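Local structure of alanine dehydrogenase (Archaeoglobus fulgidus, 1OMO) at residues L191-P196 and K223-V228; I213-A218 and I285-S290; K233-V238 and D263-I268. The protein catalyses the NAD(+)-dependent oxidative deamination of L-alanine to pyruvate and the reverse reductive amination, working as a homodimer. All coordinates share one frame; numbering follows the deposited sequence.

Contact 1. Residues L191-P196 and K223-V228. With NA (sodium ion), chain C; NAD (nicotinamide-adenine-dinucleotide), chain D.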
loop_
_atom_site.group_PDB
_atom_site.type_symbol
_atom_site.label_atom_id
_atom_site.label_comp_id
_atom_site.label_asym_id
_atom_site.label_seq_id
_atom_site.Cartn_x
_atom_site.Cartn_y
_atom_site.Cartn_z
ATOM N N LEU A 191 -1.298 -6.270 -33.294
ATOM C CA LEU A 191 -0.035 -6.842 -32.830
ATOM C C LEU A 191 0.037 -6.729 -31.293
ATOM O O LEU A 191 -0.041 -5.632 -30.747
ATOM C CB LEU A 191 1.137 -6.085 -33.494
ATOM C CG LEU A 191 2.589 -6.403 -33.077
ATOM C CD1 LEU A 191 2.948 -7.853 -33.433
ATOM C CD2 LEU A 191 3.561 -5.431 -33.782
ATOM N N VAL A 192 0.169 -7.869 -30.625
ATOM C CA VAL A 192 0.241 -7.961 -29.167
ATOM C C VAL A 192 1.689 -8.231 -28.700
ATOM O O VAL A 192 2.155 -9.359 -28.832
ATOM C CB VAL A 192 -0.608 -9.153 -28.673
ATOM C CG1 VAL A 192 -0.601 -9.206 -27.162
ATOM C CG2 VAL A 192 -2.015 -9.072 -29.238
ATOM N N THR A 193 2.402 -7.239 -28.163
ATOM C CA THR A 193 3.772 -7.486 -27.692
ATOM C C THR A 193 3.704 -7.795 -26.199
ATOM O O THR A 193 3.209 -7.026 -25.415
ATOM C CB THR A 193 4.697 -6.305 -27.972
ATOM O OG1 THR A 193 4.300 -5.202 -27.177
ATOM C CG2 THR A 193 4.638 -5.916 -29.485
ATOM N N THR A 194 4.249 -8.927 -25.801
ATOM C CA THR A 194 4.105 -9.369 -24.437
ATOM C C THR A 194 5.422 -9.802 -23.767
ATOM O O THR A 194 5.432 -10.579 -22.802
ATOM C CB THR A 194 3.049 -10.500 -24.512
ATOM O OG1 THR A 194 2.092 -10.364 -23.467
ATOM C CG2 THR A 194 3.654 -11.800 -24.497
ATOM N N THR A 195 6.541 -9.274 -24.265
ATOM C CA THR A 195 7.846 -9.655 -23.736
ATOM C C THR A 195 8.359 -8.726 -22.646
ATOM O O THR A 195 7.880 -7.611 -22.497
ATOM C CB THR A 195 8.924 -9.688 -24.854
ATOM O OG1 THR A 195 9.358 -8.355 -25.140
ATOM C CG2 THR A 195 8.357 -10.290 -26.146
ATOM N N PRO A 196 9.320 -9.202 -21.848
ATOM C CA PRO A 196 9.893 -8.373 -20.781
ATOM C C PRO A 196 11.206 -7.786 -21.285
ATOM O O PRO A 196 12.053 -7.398 -20.512
ATOM C CB PRO A 196 10.133 -9.367 -19.651
ATOM C CG PRO A 196 10.530 -10.630 -20.425
ATOM C CD PRO A 196 9.536 -10.638 -21.586
ATOM N N LYS A 223 12.208 -0.904 -19.259
ATOM C CA LYS A 223 11.607 -1.934 -20.105
ATOM C C LYS A 223 11.184 -1.179 -21.365
ATOM O O LYS A 223 10.812 0.003 -21.285
ATOM C CB LYS A 223 10.381 -2.585 -19.447
ATOM C CG LYS A 223 10.693 -3.746 -18.484
ATOM C CD LYS A 223 9.350 -4.391 -18.024
ATOM C CE LYS A 223 9.538 -5.577 -17.087
ATOM N NZ LYS A 223 8.257 -6.172 -16.616
ATOM N N GLN A 224 11.260 -1.861 -22.512
ATOM C CA GLN A 224 10.915 -1.271 -23.804
ATOM C C GLN A 224 10.849 -2.333 -24.908
ATOM O O GLN A 224 11.831 -3.046 -25.119
ATOM C CB GLN A 224 11.977 -0.251 -24.170
ATOM C CG GLN A 224 11.923 0.240 -25.621
ATOM C CD GLN A 224 13.203 0.980 -26.010
ATOM O OE1 GLN A 224 14.295 0.403 -25.998
ATOM N NE2 GLN A 224 13.079 2.248 -26.336
ATOM N N GLU A 225 9.727 -2.442 -25.622
ATOM C CA GLU A 225 9.619 -3.456 -26.687
ATOM C C GLU A 225 9.553 -2.926 -28.119
ATOM O O GLU A 225 9.753 -3.690 -29.088
ATOM C CB GLU A 225 8.381 -4.328 -26.506
ATOM C CG GLU A 225 8.210 -4.950 -25.159
ATOM C CD GLU A 225 6.926 -5.771 -25.106
ATOM O OE1 GLU A 225 5.858 -5.215 -24.778
ATOM O OE2 GLU A 225 6.980 -6.970 -25.418
ATOM N N LEU A 226 9.275 -1.634 -28.259
ATOM C CA LEU A 226 9.105 -1.058 -29.576
ATOM C C LEU A 226 10.154 -0.092 -30.025
ATOM O O LEU A 226 10.613 0.740 -29.249
ATOM C CB LEU A 226 7.745 -0.353 -29.653
ATOM C CG LEU A 226 6.523 -1.121 -30.189
ATOM C CD1 LEU A 226 6.479 -2.521 -29.666
ATOM C CD2 LEU A 226 5.259 -0.368 -29.841
ATOM N N ASP A 227 10.519 -0.244 -31.300
ATOM C CA ASP A 227 11.444 0.638 -32.000
ATOM C C ASP A 227 10.804 1.968 -31.691
ATOM O O ASP A 227 9.623 2.129 -31.910
ATOM C CB ASP A 227 11.344 0.401 -33.534
ATOM C CG ASP A 227 12.338 1.257 -34.362
ATOM O OD1 ASP A 227 12.812 2.304 -33.884
ATOM O OD2 ASP A 227 12.635 0.883 -35.517
ATOM N N VAL A 228 11.567 2.924 -31.196
ATOM C CA VAL A 228 10.999 4.222 -30.891
ATOM C C VAL A 228 10.385 4.891 -32.134
ATOM O O VAL A 228 9.451 5.687 -32.013
ATOM C CB VAL A 228 12.060 5.118 -30.247
ATOM C CG1 VAL A 228 11.558 6.504 -30.124
ATOM C CG2 VAL A 228 12.378 4.602 -28.844
HETATM NA NA NA C . 5.530 -2.945 -24.008
HETATM P PA NAD D . 6.330 -15.065 -19.248
HETATM O O1A NAD D . 7.748 -15.155 -18.819
HETATM O O2A NAD D . 5.424 -16.292 -19.073
HETATM O O5B NAD D . 6.016 -14.533 -20.780
HETATM C C5B NAD D . 7.014 -13.763 -21.572
HETATM C C4B NAD D . 7.318 -14.603 -22.841
HETATM O O4B NAD D . 8.276 -13.732 -23.590
HETATM C C3B NAD D . 8.152 -15.957 -22.649
HETATM O O3B NAD D . 7.443 -17.105 -23.264
HETATM C C2B NAD D . 9.540 -15.690 -23.280
HETATM O O2B NAD D . 10.278 -16.747 -23.776
HETATM C C1B NAD D . 9.170 -14.563 -24.293
HETATM N N9A NAD D . 10.256 -13.675 -24.592
HETATM C C8A NAD D . 11.248 -13.126 -23.805
HETATM N N7A NAD D . 12.059 -12.327 -24.465
HETATM C C5A NAD D . 11.658 -12.298 -25.729
HETATM C C6A NAD D . 12.160 -11.583 -26.902
HETATM N N6A NAD D . 13.214 -10.810 -26.843
HETATM N N1A NAD D . 11.445 -11.806 -28.066
HETATM C C2A NAD D . 10.360 -12.612 -28.152
HETATM N N3A NAD D . 9.845 -13.327 -27.047
HETATM C C4A NAD D . 10.518 -13.122 -25.854
HETATM O O3 NAD D . 5.435 -13.785 -18.672
HETATM P PN NAD D . 3.818 -13.282 -18.806
HETATM O O1N NAD D . 3.163 -14.140 -19.856
HETATM O O2N NAD D . 3.243 -13.123 -17.413
HETATM O O5D NAD D . 4.129 -11.766 -19.474
HETATM C C5D NAD D . 5.328 -11.105 -18.700
HETATM C C4D NAD D . 5.540 -9.680 -19.092
HETATM O O4D NAD D . 4.208 -8.948 -18.878
HETATM C C3D NAD D . 6.559 -8.888 -18.212
HETATM O O3D NAD D . 7.133 -7.770 -18.915
HETATM C C2D NAD D . 5.650 -8.472 -17.051
HETATM O O2D NAD D . 6.253 -7.647 -16.108
HETATM C C1D NAD D . 4.397 -7.885 -17.859
HETATM N N1N NAD D . 3.032 -7.844 -17.228
HETATM C C2N NAD D . 2.402 -6.530 -17.362
HETATM C C3N NAD D . 1.021 -6.504 -16.949
HETATM C C7N NAD D . 0.326 -5.021 -17.091
HETATM O O7N NAD D . -0.672 -4.759 -16.360
HETATM N N7N NAD D . 0.851 -4.147 -18.008
HETATM C C4N NAD D . 0.260 -7.595 -16.466
HETATM C C5N NAD D . 1.014 -8.837 -16.393
HETATM C C6N NAD D . 2.361 -8.954 -16.769
#
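E225 OE2 is gripped by two donors of one residue, T195: its backbone N at 2.6 Å and its OG1 at 2.8 Å. Both come to the same face of the carboxylate, the N from well above its plane (37°) and the hydroxyl on the anti side. T195 can use both because OG1 sits between its own backbone N and carbonyl carbon (chi1 79°). The other oxygen, E225 OE1, binds the sodium ion at 2.4 Å and takes a weak bond from T193 OG1 at 2.9 Å. The glutamate chain is extended beyond CG, and T193 slides past it in the opposite direction; T193 CG2 meets L226 CD1 at 3.9 Å. E249 supplies a second sodium ligand and also accepts from L226 N. The segment 191-196 continues a parallel strand of the Rossmann-type NAD domain past its C-terminal end, where such folds bind the dinucleotide, and T194 packs against Q136 and A137 of helix 135-147. T195 CG2, the other branch, touches the adenine at NAD N3A, 3.5 Å away. P196 touches the nucleotide next, its CA 3.4 Å from NAD O3D and its CD beside the adenine carbon C8A. From across the contact K223, with an extended chain, brings NZ to NAD O3D in a hydrogen bond of 3.0 Å; the same ammonium forms a salt bridge with D219.

Contact 2. Residues I213-A218 and I285-S290. With NAD (nicotinamide-adenine-dinucleotide), chain D.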
loop_
_atom_site.group_PDB
_atom_site.type_symbol
_atom_site.label_atom_id
_atom_site.label_comp_id
_atom_site.label_asym_id
_atom_site.label_seq_id
_atom_site.Cartn_x
_atom_site.Cartn_y
_atom_site.Cartn_z
ATOM N N ILE A 213 -1.442 -1.815 -32.004
ATOM C CA ILE A 213 -0.520 -2.556 -31.166
ATOM C C ILE A 213 -0.899 -2.532 -29.684
ATOM O O ILE A 213 -1.058 -1.465 -29.074
ATOM C CB ILE A 213 0.914 -1.997 -31.277
ATOM C CG1 ILE A 213 1.352 -1.927 -32.729
ATOM C CG2 ILE A 213 1.908 -2.899 -30.504
ATOM C CD1 ILE A 213 2.698 -1.236 -32.891
ATOM N N ASN A 214 -1.083 -3.710 -29.115
ATOM C CA ASN A 214 -1.338 -3.763 -27.697
ATOM C C ASN A 214 0.079 -3.942 -27.154
ATOM O O ASN A 214 0.660 -5.023 -27.307
ATOM C CB ASN A 214 -2.201 -4.968 -27.336
ATOM C CG ASN A 214 -3.669 -4.623 -27.213
ATOM O OD1 ASN A 214 -4.069 -3.466 -27.326
ATOM N ND2 ASN A 214 -4.476 -5.629 -26.985
ATOM N N ALA A 215 0.667 -2.878 -26.605
ATOM C CA ALA A 215 2.031 -2.964 -26.051
ATOM C C ALA A 215 1.873 -3.276 -24.563
ATOM O O ALA A 215 1.635 -2.363 -23.758
ATOM C CB ALA A 215 2.756 -1.644 -26.258
ATOM N N ILE A 216 2.000 -4.564 -24.211
ATOM C CA ILE A 216 1.782 -5.047 -22.835
ATOM C C ILE A 216 3.006 -5.359 -21.958
ATOM O O ILE A 216 2.963 -5.187 -20.736
ATOM C CB ILE A 216 0.906 -6.394 -22.812
ATOM C CG1 ILE A 216 -0.296 -6.319 -23.765
ATOM C CG2 ILE A 216 0.308 -6.626 -21.390
ATOM C CD1 ILE A 216 -1.317 -5.264 -23.357
ATOM N N GLY A 217 4.078 -5.858 -22.572
ATOM C CA GLY A 217 5.243 -6.269 -21.828
ATOM C C GLY A 217 5.943 -5.294 -20.906
ATOM O O GLY A 217 6.309 -5.667 -19.787
ATOM N N ALA A 218 6.147 -4.067 -21.379
ATOM C CA ALA A 218 6.842 -3.040 -20.626
ATOM C C ALA A 218 6.056 -2.499 -19.435
ATOM O O ALA A 218 4.976 -1.932 -19.596
ATOM C CB ALA A 218 7.209 -1.907 -21.568
ATOM N N ILE A 285 -1.421 4.220 -37.217
ATOM C CA ILE A 285 -0.944 3.131 -36.384
ATOM C C ILE A 285 -1.358 3.505 -34.976
ATOM O O ILE A 285 -1.008 4.584 -34.520
ATOM C CB ILE A 285 0.596 3.016 -36.402
ATOM C CG1 ILE A 285 1.033 2.566 -37.800
ATOM C CG2 ILE A 285 1.049 2.046 -35.253
ATOM C CD1 ILE A 285 2.560 2.412 -38.008
ATOM N N THR A 286 -2.119 2.646 -34.302
ATOM C CA THR A 286 -2.523 2.948 -32.926
ATOM C C THR A 286 -1.759 2.078 -31.942
ATOM O O THR A 286 -1.344 0.955 -32.272
ATOM C CB THR A 286 -4.078 2.768 -32.700
ATOM O OG1 THR A 286 -4.502 1.493 -33.208
ATOM C CG2 THR A 286 -4.866 3.900 -33.364
ATOM N N ILE A 287 -1.551 2.625 -30.744
ATOM C CA ILE A 287 -0.866 1.916 -29.693
ATOM C C ILE A 287 -1.566 2.066 -28.347
ATOM O O ILE A 287 -1.911 3.154 -27.939
ATOM C CB ILE A 287 0.602 2.403 -29.462
ATOM C CG1 ILE A 287 1.521 2.044 -30.625
ATOM C CG2 ILE A 287 1.155 1.701 -28.189
ATOM C CD1 ILE A 287 2.935 2.667 -30.497
ATOM N N PHE A 288 -1.779 0.939 -27.675
ATOM C CA PHE A 288 -2.318 0.960 -26.336
ATOM C C PHE A 288 -1.126 0.547 -25.422
ATOM O O PHE A 288 -0.657 -0.587 -25.466
ATOM C CB PHE A 288 -3.467 -0.042 -26.153
ATOM C CG PHE A 288 -3.865 -0.237 -24.702
ATOM C CD1 PHE A 288 -3.884 -1.501 -24.127
ATOM C CD2 PHE A 288 -4.235 0.850 -23.920
ATOM C CE1 PHE A 288 -4.270 -1.679 -22.793
ATOM C CE2 PHE A 288 -4.622 0.682 -22.600
ATOM C CZ PHE A 288 -4.646 -0.584 -22.026
ATOM N N ASP A 289 -0.651 1.500 -24.627
ATOM C CA ASP A 289 0.434 1.322 -23.670
ATOM C C ASP A 289 -0.182 0.908 -22.321
ATOM O O ASP A 289 -0.709 1.740 -21.575
ATOM C CB ASP A 289 1.190 2.635 -23.496
ATOM C CG ASP A 289 2.558 2.432 -22.905
ATOM O OD1 ASP A 289 3.345 3.388 -22.909
ATOM O OD2 ASP A 289 2.862 1.310 -22.442
ATOM N N SER A 290 -0.090 -0.381 -22.018
ATOM C CA SER A 290 -0.660 -0.923 -20.813
ATOM C C SER A 290 0.337 -1.081 -19.660
ATOM O O SER A 290 1.429 -1.620 -19.828
ATOM C CB SER A 290 -1.319 -2.252 -21.181
ATOM O OG SER A 290 -1.772 -2.981 -20.077
HETATM P PA NAD D . 6.330 -15.065 -19.248
HETATM O O1A NAD D . 7.748 -15.155 -18.819
HETATM O O2A NAD D . 5.424 -16.292 -19.073
HETATM O O5B NAD D . 6.016 -14.533 -20.780
HETATM C C5B NAD D . 7.014 -13.763 -21.572
HETATM C C4B NAD D . 7.318 -14.603 -22.841
HETATM O O4B NAD D . 8.276 -13.732 -23.590
HETATM C C3B NAD D . 8.152 -15.957 -22.649
HETATM O O3B NAD D . 7.443 -17.105 -23.264
HETATM C C2B NAD D . 9.540 -15.690 -23.280
HETATM O O2B NAD D . 10.278 -16.747 -23.776
HETATM C C1B NAD D . 9.170 -14.563 -24.293
HETATM N N9A NAD D . 10.256 -13.675 -24.592
HETATM C C8A NAD D . 11.248 -13.126 -23.805
HETATM N N7A NAD D . 12.059 -12.327 -24.465
HETATM C C5A NAD D . 11.658 -12.298 -25.729
HETATM C C6A NAD D . 12.160 -11.583 -26.902
HETATM N N6A NAD D . 13.214 -10.810 -26.843
HETATM N N1A NAD D . 11.445 -11.806 -28.066
HETATM C C2A NAD D . 10.360 -12.612 -28.152
HETATM N N3A NAD D . 9.845 -13.327 -27.047
HETATM C C4A NAD D . 10.518 -13.122 -25.854
HETATM O O3 NAD D . 5.435 -13.785 -18.672
HETATM P PN NAD D . 3.818 -13.282 -18.806
HETATM O O1N NAD D . 3.163 -14.140 -19.856
HETATM O O2N NAD D . 3.243 -13.123 -17.413
HETATM O O5D NAD D . 4.129 -11.766 -19.474
HETATM C C5D NAD D . 5.328 -11.105 -18.700
HETATM C C4D NAD D . 5.540 -9.680 -19.092
HETATM O O4D NAD D . 4.208 -8.948 -18.878
HETATM C C3D NAD D . 6.559 -8.888 -18.212
HETATM O O3D NAD D . 7.133 -7.770 -18.915
HETATM C C2D NAD D . 5.650 -8.472 -17.051
HETATM O O2D NAD D . 6.253 -7.647 -16.108
HETATM C C1D NAD D . 4.397 -7.885 -17.859
HETATM N N1N NAD D . 3.032 -7.844 -17.228
HETATM C C2N NAD D . 2.402 -6.530 -17.362
HETATM C C3N NAD D . 1.021 -6.504 -16.949
HETATM C C7N NAD D . 0.326 -5.021 -17.091
HETATM O O7N NAD D . -0.672 -4.759 -16.360
HETATM N N7N NAD D . 0.851 -4.147 -18.008
HETATM C C4N NAD D . 0.260 -7.595 -16.466
HETATM C C5N NAD D . 1.014 -8.837 -16.393
HETATM C C6N NAD D . 2.361 -8.954 -16.769
HETATM O O HOH W 1 3.378 -1.413 -21.915
#
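I213-A215 and I285-D289 run parallel as neighbouring strands, their axes 4.8 Å apart at closest and 24° from aligned, with I213 beside I287, N214 beside F288 and A215 beside D289. Backbone bonds join them from I213 N to T286 O, F288 N to I213 O, A215 N to F288 O and, just past the strand, S290 N to A215 O; I287 CA adds a CA-H...O contact to I213 O. I213 and I287 lie side by side and point the same way, I213 CB 4.1 Å from I287 CG1, while I287 CG2 reaches A215 CB at 4.2 Å. Helix 228-232 covers this face through I230. On the face of N214 and F288, the amide oxygen N214 OD1 sits at the ring's edge near its plane, 3.8 Å from F288 CD1, with amide and ring planes 66° apart. The amide is held there by H212 NE2, which gives to OD1, and by G113 O, which takes from ND2; A116 of helix 102-120 covers both side chains. Further on, I216 CD1 packs on S290 CB at 3.7 Å. At this C-terminal end of the sheet the chain turns to the cofactor: G217 O lies against the ribose hydroxyl NAD O3D, in a bond whose modelled length is too short to be trusted. S290 O lies 3.2 Å from NAD N7N, the carboxamide nitrogen. A water stands 2.7 Å from A215 O and 2.8 Å from D289 OD2. The D289 carboxylate also accepts from the backbone N atoms of E249 and I250, consistent with a second-shell role in placing E249, a sodium ligand.

Contact 3. Residues K233-V238 and D263-I268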
loop_
_atom_site.group_PDB
_atom_site.type_symbol
_atom_site.label_atom_id
_atom_site.label_comp_id
_atom_site.label_asym_id
_atom_site.label_seq_id
_atom_site.Cartn_x
_atom_site.Cartn_y
_atom_site.Cartn_z
ATOM N N LYS A 233 5.412 7.800 -34.979
ATOM C CA LYS A 233 4.452 7.676 -36.073
ATOM C C LYS A 233 3.063 7.181 -35.665
ATOM O O LYS A 233 2.217 6.933 -36.533
ATOM C CB LYS A 233 5.101 6.725 -37.109
ATOM C CG LYS A 233 4.199 5.846 -37.958
ATOM C CD LYS A 233 5.018 4.876 -38.881
ATOM C CE LYS A 233 5.674 3.744 -38.101
ATOM N NZ LYS A 233 5.939 2.503 -38.951
ATOM N N ALA A 234 2.805 7.081 -34.360
ATOM C CA ALA A 234 1.532 6.510 -33.934
ATOM C C ALA A 234 0.690 7.343 -32.985
ATOM O O ALA A 234 1.167 8.289 -32.361
ATOM C CB ALA A 234 1.793 5.103 -33.294
ATOM N N LYS A 235 -0.592 6.991 -32.910
ATOM C CA LYS A 235 -1.497 7.613 -31.971
ATOM C C LYS A 235 -1.356 6.697 -30.725
ATOM O O LYS A 235 -1.784 5.524 -30.712
ATOM C CB LYS A 235 -2.927 7.594 -32.502
ATOM C CG LYS A 235 -3.946 8.051 -31.480
ATOM C CD LYS A 235 -5.357 8.142 -32.083
ATOM C CE LYS A 235 -5.507 9.352 -33.016
ATOM N NZ LYS A 235 -6.774 9.328 -33.837
ATOM N N ILE A 236 -0.716 7.226 -29.696
ATOM C CA ILE A 236 -0.473 6.462 -28.478
ATOM C C ILE A 236 -1.590 6.662 -27.451
ATOM O O ILE A 236 -1.938 7.772 -27.098
ATOM C CB ILE A 236 0.872 6.892 -27.843
ATOM C CG1 ILE A 236 1.991 6.835 -28.887
ATOM C CG2 ILE A 236 1.226 5.972 -26.652
ATOM C CD1 ILE A 236 3.295 7.486 -28.397
ATOM N N VAL A 237 -2.158 5.572 -26.982
ATOM C CA VAL A 237 -3.201 5.671 -25.986
ATOM C C VAL A 237 -2.716 4.906 -24.751
ATOM O O VAL A 237 -2.566 3.676 -24.779
ATOM C CB VAL A 237 -4.547 5.099 -26.528
ATOM C CG1 VAL A 237 -5.648 5.074 -25.421
ATOM C CG2 VAL A 237 -5.035 6.013 -27.656
ATOM N N VAL A 238 -2.469 5.636 -23.665
ATOM C CA VAL A 238 -1.989 4.968 -22.482
ATOM C C VAL A 238 -3.078 4.574 -21.481
ATOM O O VAL A 238 -4.250 4.909 -21.586
ATOM C CB VAL A 238 -0.908 5.794 -21.717
ATOM C CG1 VAL A 238 0.154 6.314 -22.671
ATOM C CG2 VAL A 238 -1.559 6.928 -20.956
ATOM N N ASP A 263 2.907 13.959 -27.419
ATOM C CA ASP A 263 2.917 12.775 -28.235
ATOM C C ASP A 263 1.960 11.706 -27.714
ATOM O O ASP A 263 1.771 10.662 -28.352
ATOM C CB ASP A 263 4.340 12.228 -28.334
ATOM C CG ASP A 263 5.278 13.192 -29.050
ATOM O OD1 ASP A 263 6.060 13.891 -28.375
ATOM O OD2 ASP A 263 5.212 13.259 -30.300
ATOM N N VAL A 264 1.362 11.936 -26.559
ATOM C CA VAL A 264 0.414 10.954 -26.055
ATOM C C VAL A 264 -0.948 11.531 -26.384
ATOM O O VAL A 264 -1.275 12.656 -25.993
ATOM C CB VAL A 264 0.527 10.720 -24.532
ATOM C CG1 VAL A 264 -0.602 9.823 -24.072
ATOM C CG2 VAL A 264 1.838 10.051 -24.203
ATOM N N HIS A 265 -1.734 10.756 -27.112
ATOM C CA HIS A 265 -3.041 11.216 -27.535
ATOM C C HIS A 265 -4.155 11.224 -26.475
ATOM O O HIS A 265 -4.935 12.181 -26.386
ATOM C CB HIS A 265 -3.499 10.396 -28.748
ATOM C CG HIS A 265 -4.864 10.761 -29.232
ATOM N ND1 HIS A 265 -5.850 9.823 -29.468
ATOM C CD2 HIS A 265 -5.429 11.967 -29.468
ATOM C CE1 HIS A 265 -6.961 10.439 -29.819
ATOM N NE2 HIS A 265 -6.735 11.740 -29.826
ATOM N N ALA A 266 -4.242 10.161 -25.690
ATOM C CA ALA A 266 -5.296 10.078 -24.695
ATOM C C ALA A 266 -5.034 8.896 -23.783
ATOM O O ALA A 266 -4.096 8.155 -24.013
ATOM C CB ALA A 266 -6.628 9.879 -25.427
ATOM N N THR A 267 -5.851 8.733 -22.749
ATOM C CA THR A 267 -5.769 7.564 -21.875
ATOM C C THR A 267 -6.921 6.719 -22.437
ATOM O O THR A 267 -7.802 7.235 -23.116
ATOM C CB THR A 267 -6.096 7.873 -20.396
ATOM O OG1 THR A 267 -7.450 8.333 -20.297
ATOM C CG2 THR A 267 -5.164 8.947 -19.833
ATOM N N ILE A 268 -6.930 5.428 -22.174
ATOM C CA ILE A 268 -7.995 4.586 -22.703
ATOM C C ILE A 268 -9.368 4.957 -22.110
ATOM O O ILE A 268 -10.392 4.798 -22.774
ATOM C CB ILE A 268 -7.655 3.088 -22.464
ATOM C CG1 ILE A 268 -8.666 2.194 -23.172
ATOM C CG2 ILE A 268 -7.595 2.803 -20.969
ATOM C CD1 ILE A 268 -8.874 2.553 -24.595
HETATM O O HOH W 2 0.050 9.700 -30.019
#
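D263 meets I236 first, its carbonyl O lying 3.5 Å from I236 CD1. A water joins the two backbones here, donating to D263 O at 2.6 Å and to A234 O and accepting from I236 N. V264 CG1 then touches V238 CG1 at 3.9 Å, the two valine side chains crossing at about a right angle. H265 N donates to I236 O, 3.0 Å away. K235 CE lies over one face of the H265 ring in a CH-pi contact, 3.8 Å from the centroid and offset toward the rim; A266 CB lies over the opposite face, also toward the rim. K235 reaches this position because its chain bends at chi3 (-73°), turning CE onto the imidazole; NZ goes on to a salt bridge with E284 and a bond to G278 O. The two parallel strands are joined along the chain by a beta-alpha-beta crossover that includes helices 241-247 and 251-255. Strand 264-267 is the outermost of the Rossmann-type sheet on this side within the chain. A266 O accepts from V238 N at 3.0 Å and also receives a CA-H...O contact from V237 CA. T267 is the N-cap of helix 268-273: its side chain caps a backbone N beyond it while its own N bonds to E270 OE1. I268 N, in the first turn, gives a 2.8 Å bond to V238 O, and I268 CB packs against V237 CG1.

Following the chain, strand 190-193 opens contact 1, and 213-218 opens contact 2 before 223-228 returns to close contact 1, so these two cross. Helix 228-232 leads to 233-238, where contact 3 opens; it closes at 263-268, and only then does 285-290 close contact 2, which therefore encloses contact 3. Contacts 1 and 2 adjoin through the backbone bonds L191 O to N214 N and T193 N to N214 O, and contacts 2 and 3 through I287 O with V237 N and D289 N with V237 O. Five neighbouring parallel strands are thus tied in a row, from the NAD site out to the sheet's edge.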